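Local coordinates for Ycf54-like protein (Synechocystis sp. PCC 6803, PDB 5M2P) that is required for protochlorophyllide formation in chlorophyll biosynthesis, probably as a component of the magnesium protoporphyrin IX monomethylester cyclase, at residues Y9-Q14 with I47-L52; E20-V26 with W81-L86; D42-Q48 with N68-T74; N53-L57 with D99-D103. All blocks are in the same frame, centred on the assembly; numbering follows the deposited sequence. Where two conformers were deposited one is given.

Interaction 1: Y9-Q14 with I47-L52; sequences YALASQ and IQPAFL
Tyr9 and Phe51 bring their rings together where the loop after strand 43-47 packs on strand 5-13, covering one face of the four-stranded antiparallel sheet in this alpha+beta fold. The centroids of the Tyr9 and Phe51 rings are 5.0 Å apart and the planes make 40°, an oblique pairing that is neither stacked nor edge-to-face. Phe51 uses its outer end: CE1 stands 3.8 Å above the plane of the Tyr9 ring, displaced toward the rim, while Phe51 CZ lies 3.7 Å from Tyr9 CG. With CG lodged between N and the carbonyl carbon (chi1 70° in both), each ring is turned toward the other, and Phe51 CZ also comes near Tyr9 CB. Replacing Tyr9 by alanine would probably leave the CE1-CZ end of Phe51 without the ring face it rests on, opening a gap beside Ala60 of helix 58-63.

Leu11 divides its branches between two partners. Its CD1 meets Pro49 CG at 3.9 Å, and its CD2 meets Leu52 CD2, also at 3.9 Å, the two leucine side chains crossing at about a right angle.

At the far end the amides of Gln14 and Gln48 are turned 77° to each other. Both find partners in the backbone of Asn68, Gln14 through NE2 to its carbonyl oxygen. The same Gln14 NE2 lies 3.7 Å from the methyl CG2 of Ile47.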
# COMPACT_ATOMS: atom_id res chain seq x y z
N TYR A 9 2.12 -2.28 4.34
CA TYR A 9 1.42 -1.17 3.73
C TYR A 9 1.80 0.16 4.34
O TYR A 9 2.16 0.25 5.52
CB TYR A 9 -0.12 -1.35 3.77
CG TYR A 9 -0.73 -1.23 5.15
CD1 TYR A 9 -1.03 0.02 5.69
CD2 TYR A 9 -0.92 -2.34 5.95
CE1 TYR A 9 -1.52 0.14 6.97
CE2 TYR A 9 -1.45 -2.24 7.23
CZ TYR A 9 -1.73 -0.98 7.75
OH TYR A 9 -2.21 -0.86 9.03
N ALA A 10 1.64 1.17 3.49
CA ALA A 10 1.65 2.58 3.89
C ALA A 10 0.34 3.18 3.37
O ALA A 10 0.11 3.18 2.17
CB ALA A 10 2.85 3.30 3.29
N LEU A 11 -0.50 3.66 4.28
CA LEU A 11 -1.81 4.21 3.94
C LEU A 11 -1.79 5.72 4.04
O LEU A 11 -1.36 6.27 5.04
CB LEU A 11 -2.82 3.66 4.93
CG LEU A 11 -4.28 4.02 4.62
CD1 LEU A 11 -4.82 3.16 3.51
CD2 LEU A 11 -5.11 3.82 5.86
N ALA A 12 -2.23 6.37 2.98
CA ALA A 12 -2.29 7.81 2.87
C ALA A 12 -3.73 8.23 2.57
O ALA A 12 -4.55 7.43 2.14
CB ALA A 12 -1.43 8.26 1.69
N SER A 13 -4.00 9.53 2.71
CA SER A 13 -5.21 10.10 2.13
C SER A 13 -5.00 10.24 0.63
O SER A 13 -3.89 10.42 0.14
CB SER A 13 -5.54 11.45 2.75
OG SER A 13 -4.58 12.43 2.35
N GLN A 14 -6.09 10.18 -0.14
CA GLN A 14 -6.02 10.47 -1.56
C GLN A 14 -5.52 11.90 -1.81
O GLN A 14 -4.72 12.12 -2.69
CB GLN A 14 -7.37 10.18 -2.22
CG GLN A 14 -7.65 8.67 -2.18
CD GLN A 14 -9.01 8.31 -2.73
OE1 GLN A 14 -9.57 9.04 -3.55
NE2 GLN A 14 -9.53 7.19 -2.28
N ILE A 47 -6.31 1.86 -4.38
CA ILE A 47 -7.21 2.93 -4.01
C ILE A 47 -8.29 2.35 -3.08
O ILE A 47 -8.84 1.27 -3.34
CB ILE A 47 -7.88 3.56 -5.25
CG1 ILE A 47 -6.83 4.17 -6.18
CG2 ILE A 47 -8.88 4.62 -4.81
CD1 ILE A 47 -7.35 4.50 -7.56
N GLN A 48 -8.56 3.04 -1.98
CA GLN A 48 -9.58 2.64 -1.03
C GLN A 48 -9.50 1.14 -0.71
O GLN A 48 -10.47 0.38 -0.91
CB GLN A 48 -10.98 3.01 -1.54
CG GLN A 48 -11.94 3.27 -0.39
CD GLN A 48 -11.67 4.56 0.39
OE1 GLN A 48 -10.93 5.43 -0.05
NE2 GLN A 48 -12.27 4.66 1.55
N PRO A 49 -8.37 0.70 -0.13
CA PRO A 49 -8.18 -0.75 0.02
C PRO A 49 -9.20 -1.47 0.90
O PRO A 49 -9.51 -1.06 2.00
CB PRO A 49 -6.81 -0.84 0.69
CG PRO A 49 -6.58 0.53 1.29
CD PRO A 49 -7.19 1.48 0.29
N ALA A 50 -9.66 -2.61 0.40
CA ALA A 50 -10.55 -3.47 1.16
C ALA A 50 -9.89 -4.09 2.38
O ALA A 50 -10.56 -4.47 3.34
CB ALA A 50 -11.07 -4.57 0.26
N PHE A 51 -8.57 -4.20 2.38
CA PHE A 51 -7.91 -4.80 3.56
C PHE A 51 -8.18 -4.04 4.85
O PHE A 51 -8.10 -4.61 5.94
CB PHE A 51 -6.40 -5.04 3.36
CG PHE A 51 -5.52 -3.80 3.29
CD1 PHE A 51 -5.29 -3.00 4.41
CD2 PHE A 51 -4.83 -3.48 2.12
CE1 PHE A 51 -4.44 -1.91 4.35
CE2 PHE A 51 -4.00 -2.37 2.06
CZ PHE A 51 -3.81 -1.60 3.17
N LEU A 52 -8.50 -2.75 4.73
CA LEU A 52 -8.71 -1.93 5.89
C LEU A 52 -9.91 -2.35 6.72
O LEU A 52 -10.03 -1.94 7.87
CB LEU A 52 -8.84 -0.47 5.46
CG LEU A 52 -8.51 0.61 6.47
CD1 LEU A 52 -7.15 0.39 7.15
CD2 LEU A 52 -8.57 1.93 5.73

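Interaction 2: E20-V26 with W81-L86; sequences EEPFEEV and WVKLRL
Phe23 enters the side-chain lattice of helix 76-86 as a knob in a hole formed by Trp81, Val82, Arg85 and Leu86, the central feature of an antiparallel helix pair. The axes of helix segments 21-26 and 81-86 run at 156° and approach no closer than 11.6 Å, a wide separation that the large side chains span.

Aromatic contact comes first. The rings of Phe23 and Trp81 are nearly parallel, with planes 22° apart, but slid so far that they barely overlap: the centroids of the Phe23 ring and the six-membered ring of Trp81 are 5.6 Å apart. The nearest atoms are Phe23 CE1 and Trp81 CZ3, 3.5 Å apart in an oblique approach. With CG trans to the backbone N (chi1 172°), the Phe23 ring reaches across toward the partner helix.

A CH-pi contact occupies one face of that ring. Leu86 CD1 sits 4.0 Å from the Phe23 centroid, close to the ring normal, so the methyl lies over the middle of the ring.

Apolar contacts surround this centre. Val82 CG1 meets Phe23 CZ at 4.0 Å, and Val26 CG1 approaches Trp81 CH2 at 3.5 Å. Leu17 of helix 14-18 also touches Phe23 and Leu86.

No hydrogen bond joins the two helices here. The Arg85 guanidinium has Pro22 CB at its edge in one conformer, a doubtful detail because a second was deposited. Glu20 and Leu86 slide past each other in opposite directions, Glu20 OE1 3.6 Å from Leu86 CD2.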
# COMPACT_ATOMS: atom_id res chain seq x y z
N GLU A 20 2.04 14.45 -3.99
CA GLU A 20 3.33 13.76 -3.99
C GLU A 20 3.64 13.19 -5.39
O GLU A 20 3.95 12.01 -5.55
CB GLU A 20 3.32 12.68 -2.91
CG GLU A 20 3.14 13.22 -1.49
CD GLU A 20 4.39 13.85 -0.91
OE1 GLU A 20 5.49 13.54 -1.40
OE2 GLU A 20 4.26 14.64 0.05
N GLU A 21 3.56 14.03 -6.41
CA GLU A 21 3.83 13.58 -7.77
C GLU A 21 5.22 13.02 -8.01
O GLU A 21 5.34 11.99 -8.66
CB GLU A 21 3.50 14.65 -8.79
CG GLU A 21 2.08 14.57 -9.33
CD GLU A 21 1.75 13.19 -9.90
OE1 GLU A 21 2.50 12.70 -10.77
OE2 GLU A 21 0.74 12.58 -9.47
N PRO A 22 6.28 13.65 -7.47
CA PRO A 22 7.60 13.04 -7.64
C PRO A 22 7.62 11.60 -7.11
O PRO A 22 8.21 10.73 -7.72
CB PRO A 22 8.53 13.98 -6.84
CG PRO A 22 7.87 15.30 -6.95
CD PRO A 22 6.39 15.00 -6.89
N PHE A 23 6.94 11.36 -5.99
CA PHE A 23 6.83 10.01 -5.44
C PHE A 23 6.14 9.06 -6.43
O PHE A 23 6.58 7.92 -6.66
CB PHE A 23 6.10 10.00 -4.09
CG PHE A 23 5.81 8.62 -3.57
CD1 PHE A 23 6.78 7.89 -2.94
CD2 PHE A 23 4.58 8.04 -3.74
CE1 PHE A 23 6.54 6.62 -2.50
CE2 PHE A 23 4.32 6.76 -3.29
CZ PHE A 23 5.30 6.05 -2.67
N GLU A 24 5.03 9.50 -6.97
CA GLU A 24 4.33 8.68 -7.93
C GLU A 24 5.21 8.40 -9.15
O GLU A 24 5.15 7.31 -9.71
CB GLU A 24 3.03 9.33 -8.34
CG GLU A 24 1.96 9.31 -7.27
CD GLU A 24 1.54 7.88 -6.92
OE1 GLU A 24 1.59 6.99 -7.79
OE2 GLU A 24 1.17 7.64 -5.77
N GLU A 25 6.04 9.36 -9.55
CA GLU A 25 6.97 9.12 -10.65
C GLU A 25 8.01 8.07 -10.29
O GLU A 25 8.39 7.26 -11.13
CB GLU A 25 7.67 10.43 -11.10
CG GLU A 25 8.70 10.27 -12.22
CD GLU A 25 8.11 9.65 -13.47
OE1 GLU A 25 6.97 10.02 -13.84
OE2 GLU A 25 8.77 8.80 -14.08
N VAL A 26 8.47 8.05 -9.04
CA VAL A 26 9.39 7.02 -8.59
C VAL A 26 8.74 5.65 -8.72
O VAL A 26 9.38 4.71 -9.18
CB VAL A 26 9.88 7.24 -7.14
CG1 VAL A 26 10.69 6.06 -6.65
CG2 VAL A 26 10.70 8.52 -7.05
N TRP A 81 11.11 2.42 3.13
CA TRP A 81 11.48 3.57 2.30
C TRP A 81 10.27 4.47 2.05
O TRP A 81 10.37 5.67 2.17
CB TRP A 81 12.09 3.14 0.96
CG TRP A 81 12.23 4.28 -0.03
CD1 TRP A 81 13.19 5.23 -0.04
CD2 TRP A 81 11.30 4.62 -1.08
NE1 TRP A 81 12.94 6.14 -1.03
CE2 TRP A 81 11.78 5.78 -1.69
CE3 TRP A 81 10.11 4.04 -1.55
CZ2 TRP A 81 11.13 6.39 -2.74
CZ3 TRP A 81 9.47 4.63 -2.60
CH2 TRP A 81 9.98 5.79 -3.19
N VAL A 82 9.14 3.87 1.73
CA VAL A 82 7.95 4.69 1.46
C VAL A 82 7.61 5.55 2.68
O VAL A 82 7.28 6.74 2.55
CB VAL A 82 6.73 3.81 1.08
CG1 VAL A 82 5.45 4.64 1.04
CG2 VAL A 82 6.93 3.10 -0.25
N LYS A 83 7.68 4.95 3.87
CA LYS A 83 7.38 5.72 5.08
C LYS A 83 8.35 6.88 5.26
O LYS A 83 7.98 7.97 5.64
CB LYS A 83 7.31 4.81 6.30
CG LYS A 83 7.35 5.52 7.65
CD LYS A 83 6.26 6.53 8.00
CE LYS A 83 6.62 7.20 9.33
NZ LYS A 83 5.66 8.26 9.77
N LEU A 84 9.64 6.63 5.06
CA LEU A 84 10.65 7.67 5.26
C LEU A 84 10.53 8.75 4.19
O LEU A 84 10.86 9.90 4.44
CB LEU A 84 12.03 7.04 5.24
CG LEU A 84 12.34 6.13 6.41
CD1 LEU A 84 13.62 5.42 6.07
CD2 LEU A 84 12.45 6.89 7.72
N ARG A 85 10.08 8.37 2.99
CA ARG A 85 9.95 9.30 1.87
C ARG A 85 8.71 10.17 2.02
O ARG A 85 8.76 11.37 1.78
CB ARG A 85 9.93 8.52 0.55
CG ARG A 85 9.56 9.31 -0.69
CD ARG A 85 10.74 10.02 -1.32
NE ARG A 85 10.23 10.89 -2.36
CZ ARG A 85 10.76 11.01 -3.57
NH1 ARG A 85 11.81 10.29 -3.91
NH2 ARG A 85 10.19 11.83 -4.43
N LEU A 86 7.59 9.56 2.41
CA LEU A 86 6.31 10.28 2.51
C LEU A 86 6.01 10.85 3.87
O LEU A 86 5.38 11.93 3.96
CB LEU A 86 5.15 9.39 2.12
CG LEU A 86 5.15 8.97 0.67
CD1 LEU A 86 3.95 8.08 0.41
CD2 LEU A 86 5.13 10.16 -0.28

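Interaction 3: D42-Q48 with N68-T74; sequences DFWQVIQ and NVAIVST
Gln48 and Asn68 close one end of an antiparallel strand pair, 43-47 with 68-73, at the border of the sheet. Along it Trp44 with Val72 and Val46 with Ala70 are the hydrogen-bonded pairs, each joined by two reciprocal N-H...O bonds, such as Val72 N to Trp44 O at 2.8 Å.

The Gln48 side chain begins with CB 4.1 Å from Asn68 O. Beyond CG the chain bends (chi2 70°), bringing CD to 3.7 Å from Asn68 OD1. There OE1 accepts from Asn68 N at 2.8 Å, a nearly straight bond of 164° at the hydrogen, with the donor tilted out of the amide plane. NE2 lies 3.7 Å from Asn68 ND2; the two amides are stacked, their planes 16° apart. Outside the pair, Gln48 NE2 bonds to Glu66 O and Asn68 ND2 to Pro65 O. A leucine in place of Gln48 would probably leave Asn68 N and Glu66 O without these mates.

The other end is gripped at Asp42 O, which accepts from Ser73 OG at 2.6 Å and from Thr74 N at 3.2 Å. A water bridges Asp42 OD2 and Thr74 OG1, while Asp42 OD1 is hydrogen-bonded to Tyr34 OH of helix 21-36.

Gln48 N meanwhile donates to Asn68 O. The Gln48 amide thus supplies the acceptor that a backbone carbonyl would otherwise offer, carrying the two-bond pattern one residue past the strand.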
# COMPACT_ATOMS: atom_id res chain seq x y z
N ASP A 42 6.10 -6.63 -7.14
CA ASP A 42 5.77 -7.01 -5.76
C ASP A 42 5.36 -5.80 -4.93
O ASP A 42 5.46 -5.82 -3.70
CB ASP A 42 6.93 -7.76 -5.10
CG ASP A 42 8.17 -6.90 -4.93
OD1 ASP A 42 8.20 -5.75 -5.43
OD2 ASP A 42 9.11 -7.39 -4.25
N PHE A 43 4.87 -4.76 -5.60
CA PHE A 43 4.38 -3.56 -4.94
C PHE A 43 3.27 -3.02 -5.81
O PHE A 43 3.31 -3.14 -7.03
CB PHE A 43 5.49 -2.50 -4.75
CG PHE A 43 6.06 -2.00 -6.04
CD1 PHE A 43 7.01 -2.73 -6.74
CD2 PHE A 43 5.60 -0.81 -6.61
CE1 PHE A 43 7.47 -2.29 -7.98
CE2 PHE A 43 6.08 -0.37 -7.83
CZ PHE A 43 7.03 -1.11 -8.51
N TRP A 44 2.29 -2.39 -5.17
CA TRP A 44 1.07 -1.97 -5.80
C TRP A 44 0.52 -0.75 -5.07
O TRP A 44 0.68 -0.61 -3.87
CB TRP A 44 0.02 -3.08 -5.78
CG TRP A 44 0.50 -4.44 -6.23
CD1 TRP A 44 0.44 -4.95 -7.49
CD2 TRP A 44 1.14 -5.43 -5.43
NE1 TRP A 44 1.00 -6.18 -7.51
CE2 TRP A 44 1.43 -6.51 -6.26
CE3 TRP A 44 1.49 -5.51 -4.07
CZ2 TRP A 44 2.06 -7.66 -5.79
CZ3 TRP A 44 2.10 -6.65 -3.61
CH2 TRP A 44 2.37 -7.71 -4.46
N GLN A 45 -0.21 0.08 -5.81
CA GLN A 45 -0.97 1.14 -5.23
C GLN A 45 -2.44 0.75 -5.32
O GLN A 45 -2.92 0.42 -6.42
CB GLN A 45 -0.68 2.45 -5.96
CG GLN A 45 -1.52 3.61 -5.44
CD GLN A 45 -0.96 4.98 -5.83
OE1 GLN A 45 0.17 5.31 -5.50
NE2 GLN A 45 -1.76 5.78 -6.51
N VAL A 46 -3.12 0.75 -4.19
CA VAL A 46 -4.50 0.29 -4.09
C VAL A 46 -5.34 1.44 -3.58
O VAL A 46 -5.14 1.93 -2.48
CB VAL A 46 -4.62 -0.91 -3.10
CG1 VAL A 46 -6.07 -1.39 -3.03
CG2 VAL A 46 -3.70 -2.05 -3.51
N ILE A 47 -6.31 1.86 -4.38
CA ILE A 47 -7.21 2.93 -4.01
C ILE A 47 -8.29 2.35 -3.08
O ILE A 47 -8.84 1.27 -3.34
CB ILE A 47 -7.88 3.56 -5.25
CG1 ILE A 47 -6.83 4.17 -6.18
CG2 ILE A 47 -8.88 4.62 -4.81
CD1 ILE A 47 -7.35 4.50 -7.56
N GLN A 48 -8.56 3.04 -1.98
CA GLN A 48 -9.58 2.64 -1.03
C GLN A 48 -9.50 1.14 -0.71
O GLN A 48 -10.47 0.38 -0.91
CB GLN A 48 -10.98 3.01 -1.54
CG GLN A 48 -11.94 3.27 -0.39
CD GLN A 48 -11.67 4.56 0.39
OE1 GLN A 48 -10.93 5.43 -0.05
NE2 GLN A 48 -12.27 4.66 1.55
N ASN A 68 -8.93 7.09 1.05
CA ASN A 68 -7.59 6.63 1.32
C ASN A 68 -7.03 5.77 0.19
O ASN A 68 -7.75 5.38 -0.73
CB ASN A 68 -7.52 5.94 2.68
CG ASN A 68 -8.53 4.84 2.84
OD1 ASN A 68 -8.48 3.83 2.16
ND2 ASN A 68 -9.41 5.01 3.81
N VAL A 69 -5.74 5.51 0.28
CA VAL A 69 -5.00 4.85 -0.77
C VAL A 69 -3.76 4.26 -0.12
O VAL A 69 -3.12 4.92 0.70
CB VAL A 69 -4.60 5.81 -1.91
CG1 VAL A 69 -4.02 7.09 -1.39
CG2 VAL A 69 -3.69 5.15 -2.95
N ALA A 70 -3.47 2.99 -0.43
CA ALA A 70 -2.30 2.33 0.14
C ALA A 70 -1.25 2.03 -0.90
O ALA A 70 -1.54 1.62 -2.03
CB ALA A 70 -2.72 1.03 0.82
N ILE A 71 0.00 2.12 -0.47
CA ILE A 71 1.10 1.45 -1.14
C ILE A 71 1.33 0.15 -0.39
O ILE A 71 1.51 0.14 0.83
CB ILE A 71 2.38 2.31 -1.16
CG1 ILE A 71 2.10 3.73 -1.66
CG2 ILE A 71 3.43 1.63 -2.02
CD1 ILE A 71 1.48 3.82 -3.01
N VAL A 72 1.24 -0.95 -1.11
CA VAL A 72 1.31 -2.31 -0.55
C VAL A 72 2.49 -3.01 -1.19
O VAL A 72 2.70 -2.91 -2.39
CB VAL A 72 0.01 -3.08 -0.88
CG1 VAL A 72 0.04 -4.50 -0.32
CG2 VAL A 72 -1.17 -2.29 -0.37
N SER A 73 3.21 -3.79 -0.41
CA SER A 73 4.28 -4.60 -0.98
C SER A 73 4.56 -5.80 -0.12
O SER A 73 4.39 -5.75 1.10
CB SER A 73 5.57 -3.78 -1.09
OG SER A 73 6.61 -4.47 -1.74
N THR A 74 5.04 -6.89 -0.73
CA THR A 74 5.59 -8.01 0.01
C THR A 74 7.06 -7.79 0.38
O THR A 74 7.64 -8.62 1.05
CB THR A 74 5.42 -9.32 -0.76
OG1 THR A 74 5.97 -9.14 -2.07
CG2 THR A 74 3.93 -9.69 -0.85
O HOH W 1 8.66 -9.31 -2.31
O HOH W 2 8.96 -3.63 -3.85

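Interaction 4: N53-L57 with D99-D103; sequences NAPEL and DAIPD
Ala54 O takes a hydrogen bond from Leu57 N at 2.9 Å, a bond between residues three apart that closes the short 3-10 turn at Pro55 and Glu56. The CB of the same Ala54 points to segment 99-103, where the two chain sections meet entirely through side-chain carbons and one carboxylate. No hydrogen bond crosses between them, and the buried area, 166 Å² over both sides, is small.

The backbones come nearest at Ala54 and Ala100, with CA atoms 5.1 Å apart. Ala54 CB touches Ala100 CB at 3.8 Å, and such short side chains are what allow so close an approach. Ala100 CB also meets Pro55 CD at 3.8 Å, so this one methyl rests on two consecutive residues.

Ile101 uses its longer branch. CG1 lies opposite the backbone carbonyl carbon (chi1 -48°) and the branch runs on extended (chi2 174°), which places CG1 3.7 Å from Ala54 CB and sets CD1 beside the same methyl. Glu56 crosses Ile101 at about a right angle, its OE2 4.0 Å from Ile101 CD1, a loose approach of a carboxylate to a methyl.

The contact joins the loop leading into helix 58-63, for which Leu57 is the N-cap residue, to the loop that follows strand 90-96. Ile101 also touches Phe94 and Ala96 of that strand, and Glu56 and Leu57 both reach Phe94.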
# COMPACT_ATOMS: atom_id res chain seq x y z
N ASN A 53 -10.80 -3.18 6.13
CA ASN A 53 -11.97 -3.68 6.86
C ASN A 53 -11.69 -4.91 7.73
O ASN A 53 -12.55 -5.38 8.47
CB ASN A 53 -13.10 -4.02 5.89
CG ASN A 53 -13.73 -2.82 5.26
OD1 ASN A 53 -13.64 -1.69 5.77
ND2 ASN A 53 -14.35 -3.04 4.10
N ALA A 54 -10.47 -5.44 7.68
CA ALA A 54 -10.13 -6.64 8.44
C ALA A 54 -10.10 -6.30 9.92
O ALA A 54 -9.60 -5.24 10.30
CB ALA A 54 -8.81 -7.19 8.02
N PRO A 55 -10.59 -7.19 10.80
CA PRO A 55 -10.57 -6.87 12.22
C PRO A 55 -9.19 -6.57 12.79
O PRO A 55 -9.09 -5.73 13.69
CB PRO A 55 -11.19 -8.11 12.85
CG PRO A 55 -12.03 -8.72 11.79
CD PRO A 55 -11.36 -8.41 10.49
N GLU A 56 -8.16 -7.20 12.25
CA GLU A 56 -6.82 -6.99 12.74
C GLU A 56 -6.31 -5.59 12.43
O GLU A 56 -5.31 -5.16 13.02
CB GLU A 56 -5.88 -8.05 12.16
CG GLU A 56 -5.63 -7.90 10.66
CD GLU A 56 -5.08 -9.12 9.98
OE1 GLU A 56 -3.86 -9.26 9.98
OE2 GLU A 56 -5.86 -9.89 9.41
N LEU A 57 -6.99 -4.87 11.53
CA LEU A 57 -6.60 -3.53 11.13
C LEU A 57 -7.56 -2.46 11.68
O LEU A 57 -7.59 -1.31 11.24
CB LEU A 57 -6.41 -3.46 9.61
CG LEU A 57 -5.34 -4.44 9.06
CD1 LEU A 57 -5.10 -4.18 7.60
CD2 LEU A 57 -4.00 -4.33 9.81
N ASP A 99 -9.64 -15.18 5.47
CA ASP A 99 -11.08 -14.91 5.41
C ASP A 99 -11.35 -13.42 5.36
O ASP A 99 -12.19 -12.97 4.58
CB ASP A 99 -11.83 -15.48 6.62
CG ASP A 99 -12.10 -16.93 6.51
OD1 ASP A 99 -11.46 -17.62 5.68
OD2 ASP A 99 -13.02 -17.38 7.23
N ALA A 100 -10.63 -12.67 6.20
CA ALA A 100 -10.85 -11.25 6.33
C ALA A 100 -10.26 -10.48 5.16
O ALA A 100 -10.75 -9.39 4.84
CB ALA A 100 -10.27 -10.73 7.63
N ILE A 101 -9.19 -11.00 4.56
CA ILE A 101 -8.49 -10.34 3.43
C ILE A 101 -8.28 -11.37 2.31
O ILE A 101 -7.19 -11.89 2.11
CB ILE A 101 -7.14 -9.73 3.86
CG1 ILE A 101 -7.32 -8.89 5.14
CG2 ILE A 101 -6.57 -8.93 2.71
CD1 ILE A 101 -6.04 -8.36 5.73
N PRO A 102 -9.35 -11.70 1.61
CA PRO A 102 -9.24 -12.70 0.57
C PRO A 102 -8.43 -12.20 -0.63
O PRO A 102 -7.85 -13.01 -1.33
CB PRO A 102 -10.70 -13.00 0.19
CG PRO A 102 -11.45 -11.77 0.60
CD PRO A 102 -10.75 -11.28 1.83
N ASP A 103 -8.40 -10.88 -0.83
CA ASP A 103 -7.65 -10.27 -1.93
C ASP A 103 -6.95 -9.04 -1.38
O ASP A 103 -7.59 -8.01 -1.14
CB ASP A 103 -8.59 -9.87 -3.06
CG ASP A 103 -7.86 -9.26 -4.23
OD1 ASP A 103 -6.63 -9.01 -4.14
OD2 ASP A 103 -8.53 -9.02 -5.26

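Overall arrangement
Interactions 1 and 3 are the closest pair, with centres about 7 Å apart; they share Ile47 and Gln48 and both reach one sheet, in which strand 5-13 neighbours strand 68-73. Interaction 2 packs against this sheet through Val82, whose CG1 is 3.7 Å from Ala10 CB, and through Phe23, whose CZ is 4.1 Å from Ile71 CG1. Interaction 4 continues the loop of interaction 1: Phe51 CD1 lies 3.4 Å from Leu57 CD1. Ala10 and Ile71 meet the helix pair, whereas Tyr9 and Leu11, on the other face of strand 5-13, meet the loop; the sheet therefore lies between interaction 2 and interaction 4, whose centres are about 26 Å apart.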